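Local atomic coordinates of phosphatase (PDB entry 1T71), a protein that binds two iron(III) ions and probably hydrolyses phosphoester bonds, perhaps as a 2',3'-cyclic-nucleotide 3'-phosphodiesterase of the calcineurin-like superfamily. Residues A[106-111]-A[119-124]; A[152-157]-A[176-181]. One frame throughout, in Å; residues are numbered along the deposited sequence.

Contact 1: residues A[106-111]-A[119-124]; sequences QGSLVF and RITNLL
L109 and I120 form the hydrogen-bonded pair at the middle of this antiparallel hairpin, each giving its N-H to the other's carbonyl. I120 N lies 2.9 Å from L109 O and L109 N lies 3.0 Å from I120 O; both N-H groups approach within the plane of the carbonyl they meet, as in a regular antiparallel pair. Toward the open end, N122 N reaches G107 O in a weak bond of 3.4 Å that is nonetheless almost straight. The non-hydrogen-bonded pairs S108–T121 and V110–R119 flank the central one, and there CA-H groups approach carbonyls instead, R119 CA lying 3.2 Å from L109 O.

On the face that carries S108, V110, R119 and T121, two hydroxyls meet tip to tip. S108 OG is anti to its backbone N (chi1 179°) and T121 OG1 lies beside its own, which brings the oxygens to 2.8 Å in a hydrogen bond that either could donate, although the position of T121 OG1 is less certain. Small polar residues suit this pair, since short arms can bond across the strands while staying close to the backbone. R119, extended from CG to NE, runs over this face and carries its NE to 3.1 Å from S108 OG.

Around L109, F111 and I120 the contact is apolar. F111 takes the crowded first torsion (chi1 63°), which swings its ring back so that CE1 stands 3.9 Å from I120 CD1, while L109 CD1 packs more loosely against the CB of I120.

L144 of helix 137-145 packs on S108, R119 and T121, whereas V90 of strand 89-90 touches L109 and I120. Strand 108-112 is an edge strand of its mixed sheet, and strand 117-124 continues it inward to strand 152-158.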
loop_
_atom_site.group_PDB
_atom_site.type_symbol
_atom_site.label_atom_id
_atom_site.label_comp_id
_atom_site.label_asym_id
_atom_site.label_seq_id
_atom_site.Cartn_x
_atom_site.Cartn_y
_atom_site.Cartn_z
ATOM N N GLN A 106 -11.423 7.117 -8.654
ATOM C CA GLN A 106 -12.132 5.989 -8.027
ATOM C C GLN A 106 -11.675 5.656 -6.608
ATOM O O GLN A 106 -10.482 5.679 -6.313
ATOM C CB GLN A 106 -11.910 4.691 -8.810
ATOM C CG GLN A 106 -11.952 4.751 -10.307
ATOM C CD GLN A 106 -11.545 3.425 -10.920
ATOM O OE1 GLN A 106 -10.359 3.085 -10.977
ATOM N NE2 GLN A 106 -12.531 2.657 -11.360
ATOM N N GLY A 107 -12.629 5.284 -5.760
ATOM C CA GLY A 107 -12.314 4.870 -4.403
ATOM C C GLY A 107 -12.383 3.343 -4.356
ATOM O O GLY A 107 -11.976 2.697 -3.382
ATOM N N SER A 108 -12.906 2.763 -5.430
ATOM C CA SER A 108 -13.033 1.315 -5.558
ATOM C C SER A 108 -13.256 1.008 -7.037
ATOM O O SER A 108 -13.895 1.788 -7.742
ATOM C CB SER A 108 -14.225 0.811 -4.738
ATOM O OG SER A 108 -14.379 -0.590 -4.854
ATOM N N LEU A 109 -12.718 -0.107 -7.517
ATOM C CA LEU A 109 -12.909 -0.468 -8.918
ATOM C C LEU A 109 -13.155 -1.954 -9.086
ATOM O O LEU A 109 -12.816 -2.756 -8.216
ATOM C CB LEU A 109 -11.707 -0.034 -9.769
ATOM C CG LEU A 109 -10.336 -0.694 -9.634
ATOM C CD1 LEU A 109 -10.369 -2.125 -10.146
ATOM C CD2 LEU A 109 -9.332 0.110 -10.442
ATOM N N VAL A 110 -13.751 -2.314 -10.215
ATOM C CA VAL A 110 -14.053 -3.706 -10.503
ATOM C C VAL A 110 -13.636 -4.077 -11.915
ATOM O O VAL A 110 -13.844 -3.324 -12.868
ATOM C CB VAL A 110 -15.562 -3.994 -10.379
ATOM C CG1 VAL A 110 -15.825 -5.485 -10.552
ATOM C CG2 VAL A 110 -16.071 -3.515 -9.045
ATOM N N PHE A 111 -13.039 -5.248 -12.040
ATOM C CA PHE A 111 -12.626 -5.755 -13.331
ATOM C C PHE A 111 -12.789 -7.260 -13.233
ATOM O O PHE A 111 -12.875 -7.809 -12.131
ATOM C CB PHE A 111 -11.172 -5.387 -13.636
ATOM C CG PHE A 111 -10.174 -5.973 -12.682
ATOM C CD1 PHE A 111 -10.025 -5.455 -11.402
ATOM C CD2 PHE A 111 -9.363 -7.033 -13.074
ATOM C CE1 PHE A 111 -9.074 -5.984 -10.526
ATOM C CE2 PHE A 111 -8.412 -7.570 -12.206
ATOM C CZ PHE A 111 -8.267 -7.044 -10.931
ATOM N N ARG A 119 -12.850 -6.857 -7.090
ATOM C CA ARG A 119 -12.972 -5.486 -6.622
ATOM C C ARG A 119 -11.760 -5.069 -5.787
ATOM O O ARG A 119 -11.256 -5.847 -4.976
ATOM C CB ARG A 119 -14.242 -5.347 -5.789
ATOM C CG ARG A 119 -14.761 -3.937 -5.683
ATOM C CD ARG A 119 -16.106 -3.889 -4.972
ATOM N NE ARG A 119 -16.724 -2.581 -5.137
ATOM C CZ ARG A 119 -17.567 -2.266 -6.114
ATOM N NH1 ARG A 119 -17.912 -3.169 -7.018
ATOM N NH2 ARG A 119 -18.051 -1.036 -6.194
ATOM N N ILE A 120 -11.273 -3.853 -6.014
ATOM C CA ILE A 120 -10.145 -3.332 -5.247
ATOM C C ILE A 120 -10.602 -2.032 -4.610
ATOM O O ILE A 120 -11.032 -1.106 -5.307
ATOM C CB ILE A 120 -8.905 -3.042 -6.127
ATOM C CG1 ILE A 120 -8.379 -4.335 -6.753
ATOM C CG2 ILE A 120 -7.805 -2.406 -5.270
ATOM C CD1 ILE A 120 -7.170 -4.129 -7.665
ATOM N N THR A 121 -10.517 -1.973 -3.285
ATOM C CA THR A 121 -10.940 -0.804 -2.524
ATOM C C THR A 121 -9.813 -0.284 -1.630
ATOM O O THR A 121 -9.065 -1.060 -1.031
ATOM C CB THR A 121 -12.166 -1.146 -1.652
ATOM O OG1 THR A 121 -13.225 -1.612 -2.496
ATOM C CG2 THR A 121 -12.648 0.079 -0.881
ATOM N N ASN A 122 -9.716 1.039 -1.546
ATOM C CA ASN A 122 -8.700 1.731 -0.756
ATOM C C ASN A 122 -9.439 2.640 0.226
ATOM O O ASN A 122 -10.366 3.348 -0.155
ATOM C CB ASN A 122 -7.797 2.545 -1.707
ATOM C CG ASN A 122 -6.674 3.304 -0.986
ATOM O OD1 ASN A 122 -6.116 2.837 0.019
ATOM N ND2 ASN A 122 -6.319 4.469 -1.528
ATOM N N LEU A 123 -9.042 2.606 1.493
ATOM C CA LEU A 123 -9.687 3.427 2.516
ATOM C C LEU A 123 -8.665 4.053 3.458
ATOM O O LEU A 123 -7.555 3.541 3.610
ATOM C CB LEU A 123 -10.657 2.579 3.337
ATOM C CG LEU A 123 -11.879 1.991 2.625
ATOM C CD1 LEU A 123 -12.292 0.689 3.303
ATOM C CD2 LEU A 123 -13.019 3.003 2.649
ATOM N N LEU A 124 -9.052 5.161 4.087
ATOM C CA LEU A 124 -8.196 5.864 5.043
ATOM C C LEU A 124 -8.695 5.625 6.465
ATOM O O LEU A 124 -9.877 5.807 6.768
ATOM C CB LEU A 124 -8.186 7.372 4.751
ATOM C CG LEU A 124 -7.122 7.905 3.788
ATOM C CD1 LEU A 124 -7.506 9.296 3.304
ATOM C CD2 LEU A 124 -5.775 7.946 4.493
#

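Contact 2: residues A[152-157]-A[176-181]; sequences LHIVDF and VTTIFG
The ring of F180 has T178 CB over one face, 3.8 Å above the plane and offset toward the rim; F9 and F248 meet F180 edge-to-face, so a flat aromatic is well placed here. The side chain of H153, with CG anti to the backbone N, lies obliquely against V176, its CB 3.9 Å from V176 CG2. F157 also starts anti to its backbone N, but its ring leads away from 176-181 and stacks with F168 of helix 162-172.

Parallel strands pair residue for residue from I154–T178 to F157–G181. V155 turns both its N and its O to strand 178-181, bridging T178 and F180: its O receives F180 N at 2.9 Å, nearly along the C=O axis, and its N reaches T178 O from above the carbonyl plane. F157 N then donates to F180 O at 2.9 Å. Before the regular pairing starts, T177 turns its side chain toward the partner strand, and OG1, beside its own backbone N, accepts H153 N at 2.8 Å, a side chain doing what a carbonyl does farther along.

Beta-branched residues fill the middle, as suits extended chains. V155 CG2 touches V176 CG1 at 3.8 Å, the two side chains crossing at about a right angle. I154 and T178 lie side by side, I154 CG2 3.4 Å from T178 OG1, a hydroxyl buried without a polar partner. The carboxylate of D156 is buried too, but T68 and N41 bond OD1 and T182 bonds OD2, holding it near the iron ligands H158 and D12.

The pair belongs to a beta-alpha-beta unit whose connection is helix 162-172. Helix 137-145 packs on H153 and V176, while strands 117-124 and 199-201 continue the sheet beyond 152-158 and 178-182.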
loop_
_atom_site.group_PDB
_atom_site.type_symbol
_atom_site.label_atom_id
_atom_site.label_comp_id
_atom_site.label_asym_id
_atom_site.label_seq_id
_atom_site.Cartn_x
_atom_site.Cartn_y
_atom_site.Cartn_z
ATOM N N LEU A 152 -14.409 -11.546 -5.541
ATOM C CA LEU A 152 -13.235 -11.245 -4.735
ATOM C C LEU A 152 -13.224 -9.754 -4.411
ATOM O O LEU A 152 -13.581 -8.919 -5.245
ATOM C CB LEU A 152 -11.956 -11.633 -5.479
ATOM C CG LEU A 152 -11.882 -13.065 -6.013
ATOM C CD1 LEU A 152 -10.448 -13.377 -6.418
ATOM C CD2 LEU A 152 -12.352 -14.043 -4.948
ATOM N N HIS A 153 -12.821 -9.424 -3.192
ATOM C CA HIS A 153 -12.774 -8.035 -2.760
ATOM C C HIS A 153 -11.464 -7.835 -2.014
ATOM O O HIS A 153 -11.274 -8.392 -0.933
ATOM C CB HIS A 153 -13.955 -7.736 -1.836
ATOM C CG HIS A 153 -14.291 -6.282 -1.728
ATOM N ND1 HIS A 153 -13.397 -5.281 -2.051
ATOM C CD2 HIS A 153 -15.415 -5.658 -1.305
ATOM C CE1 HIS A 153 -13.958 -4.106 -1.832
ATOM N NE2 HIS A 153 -15.182 -4.305 -1.379
ATOM N N ILE A 154 -10.564 -7.057 -2.611
ATOM C CA ILE A 154 -9.253 -6.773 -2.031
ATOM C C ILE A 154 -9.263 -5.381 -1.408
ATOM O O ILE A 154 -9.551 -4.393 -2.084
ATOM C CB ILE A 154 -8.155 -6.855 -3.120
ATOM C CG1 ILE A 154 -8.064 -8.295 -3.642
ATOM C CG2 ILE A 154 -6.812 -6.399 -2.565
ATOM C CD1 ILE A 154 -7.133 -8.469 -4.832
ATOM N N VAL A 155 -8.949 -5.302 -0.119
ATOM C CA VAL A 155 -8.956 -4.018 0.575
ATOM C C VAL A 155 -7.612 -3.563 1.140
ATOM O O VAL A 155 -6.944 -4.302 1.865
ATOM C CB VAL A 155 -9.964 -4.030 1.748
ATOM C CG1 VAL A 155 -9.949 -2.683 2.463
ATOM C CG2 VAL A 155 -11.358 -4.356 1.238
ATOM N N ASP A 156 -7.226 -2.339 0.797
ATOM C CA ASP A 156 -5.995 -1.744 1.307
ATOM C C ASP A 156 -6.457 -0.689 2.312
ATOM O O ASP A 156 -6.953 0.372 1.922
ATOM C CB ASP A 156 -5.190 -1.084 0.176
ATOM C CG ASP A 156 -3.989 -0.288 0.692
ATOM O OD1 ASP A 156 -3.146 0.164 -0.121
ATOM O OD2 ASP A 156 -3.888 -0.103 1.921
ATOM N N PHE A 157 -6.318 -0.998 3.602
ATOM C CA PHE A 157 -6.733 -0.086 4.670
ATOM C C PHE A 157 -5.517 0.710 5.121
ATOM O O PHE A 157 -4.652 0.198 5.832
ATOM C CB PHE A 157 -7.309 -0.878 5.850
ATOM C CG PHE A 157 -8.015 -0.031 6.881
ATOM C CD1 PHE A 157 -7.972 -0.380 8.230
ATOM C CD2 PHE A 157 -8.722 1.112 6.509
ATOM C CE1 PHE A 157 -8.619 0.402 9.197
ATOM C CE2 PHE A 157 -9.373 1.901 7.464
ATOM C CZ PHE A 157 -9.321 1.547 8.811
ATOM N N VAL A 176 -14.941 -10.081 3.072
ATOM C CA VAL A 176 -14.026 -9.632 2.032
ATOM C C VAL A 176 -12.925 -10.673 1.833
ATOM O O VAL A 176 -12.741 -11.556 2.673
ATOM C CB VAL A 176 -13.425 -8.249 2.415
ATOM C CG1 VAL A 176 -12.071 -8.052 1.788
ATOM C CG2 VAL A 176 -14.368 -7.141 1.954
ATOM N N THR A 177 -12.210 -10.583 0.715
ATOM C CA THR A 177 -11.139 -11.527 0.421
ATOM C C THR A 177 -9.877 -11.202 1.218
ATOM O O THR A 177 -9.310 -12.078 1.865
ATOM C CB THR A 177 -10.785 -11.526 -1.080
ATOM O OG1 THR A 177 -11.979 -11.694 -1.854
ATOM C CG2 THR A 177 -9.818 -12.658 -1.399
ATOM N N THR A 178 -9.429 -9.950 1.164
ATOM C CA THR A 178 -8.232 -9.563 1.909
ATOM C C THR A 178 -8.367 -8.210 2.588
ATOM O O THR A 178 -9.053 -7.311 2.101
ATOM C CB THR A 178 -6.962 -9.508 1.012
ATOM O OG1 THR A 178 -7.006 -8.343 0.182
ATOM C CG2 THR A 178 -6.872 -10.735 0.127
ATOM N N ILE A 179 -7.703 -8.093 3.730
ATOM C CA ILE A 179 -7.667 -6.873 4.514
ATOM C C ILE A 179 -6.179 -6.623 4.754
ATOM O O ILE A 179 -5.591 -7.210 5.667
ATOM C CB ILE A 179 -8.344 -7.061 5.886
ATOM C CG1 ILE A 179 -9.823 -7.422 5.715
ATOM C CG2 ILE A 179 -8.185 -5.802 6.719
ATOM C CD1 ILE A 179 -10.673 -6.295 5.184
ATOM N N PHE A 180 -5.563 -5.784 3.924
ATOM C CA PHE A 180 -4.139 -5.484 4.079
ATOM C C PHE A 180 -3.934 -4.066 4.591
ATOM O O PHE A 180 -4.380 -3.102 3.962
ATOM C CB PHE A 180 -3.385 -5.631 2.750
ATOM C CG PHE A 180 -3.340 -7.038 2.207
ATOM C CD1 PHE A 180 -3.380 -8.140 3.059
ATOM C CD2 PHE A 180 -3.196 -7.257 0.837
ATOM C CE1 PHE A 180 -3.273 -9.439 2.556
ATOM C CE2 PHE A 180 -3.088 -8.553 0.324
ATOM C CZ PHE A 180 -3.126 -9.643 1.184
ATOM N N GLY A 181 -3.270 -3.938 5.734
ATOM C CA GLY A 181 -3.004 -2.620 6.280
ATOM C C GLY A 181 -1.726 -2.028 5.696
ATOM O O GLY A 181 -0.790 -2.756 5.361
#

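How the contacts relate
Both contacts belong to one mixed sheet, in which strands 117-124 and 152-158 are neighbours joined by probable hydrogen bonds between R119 and both L152 and I154. Contact 1 is the partly buried border of that sheet, a hairpin closed by a short turn; contact 2 is wholly buried and joins strands linked through a helix. The chemistry follows: contact 1 splits into a polar side, with hydroxyls and an arginine, and an apolar one, while contact 2 is mostly apolar with a few buried polar groups, among them the bonded D156 carboxylate. Strands 117-124 and 152-158 bring N122 and D156, respectively, near the iron ligand H158.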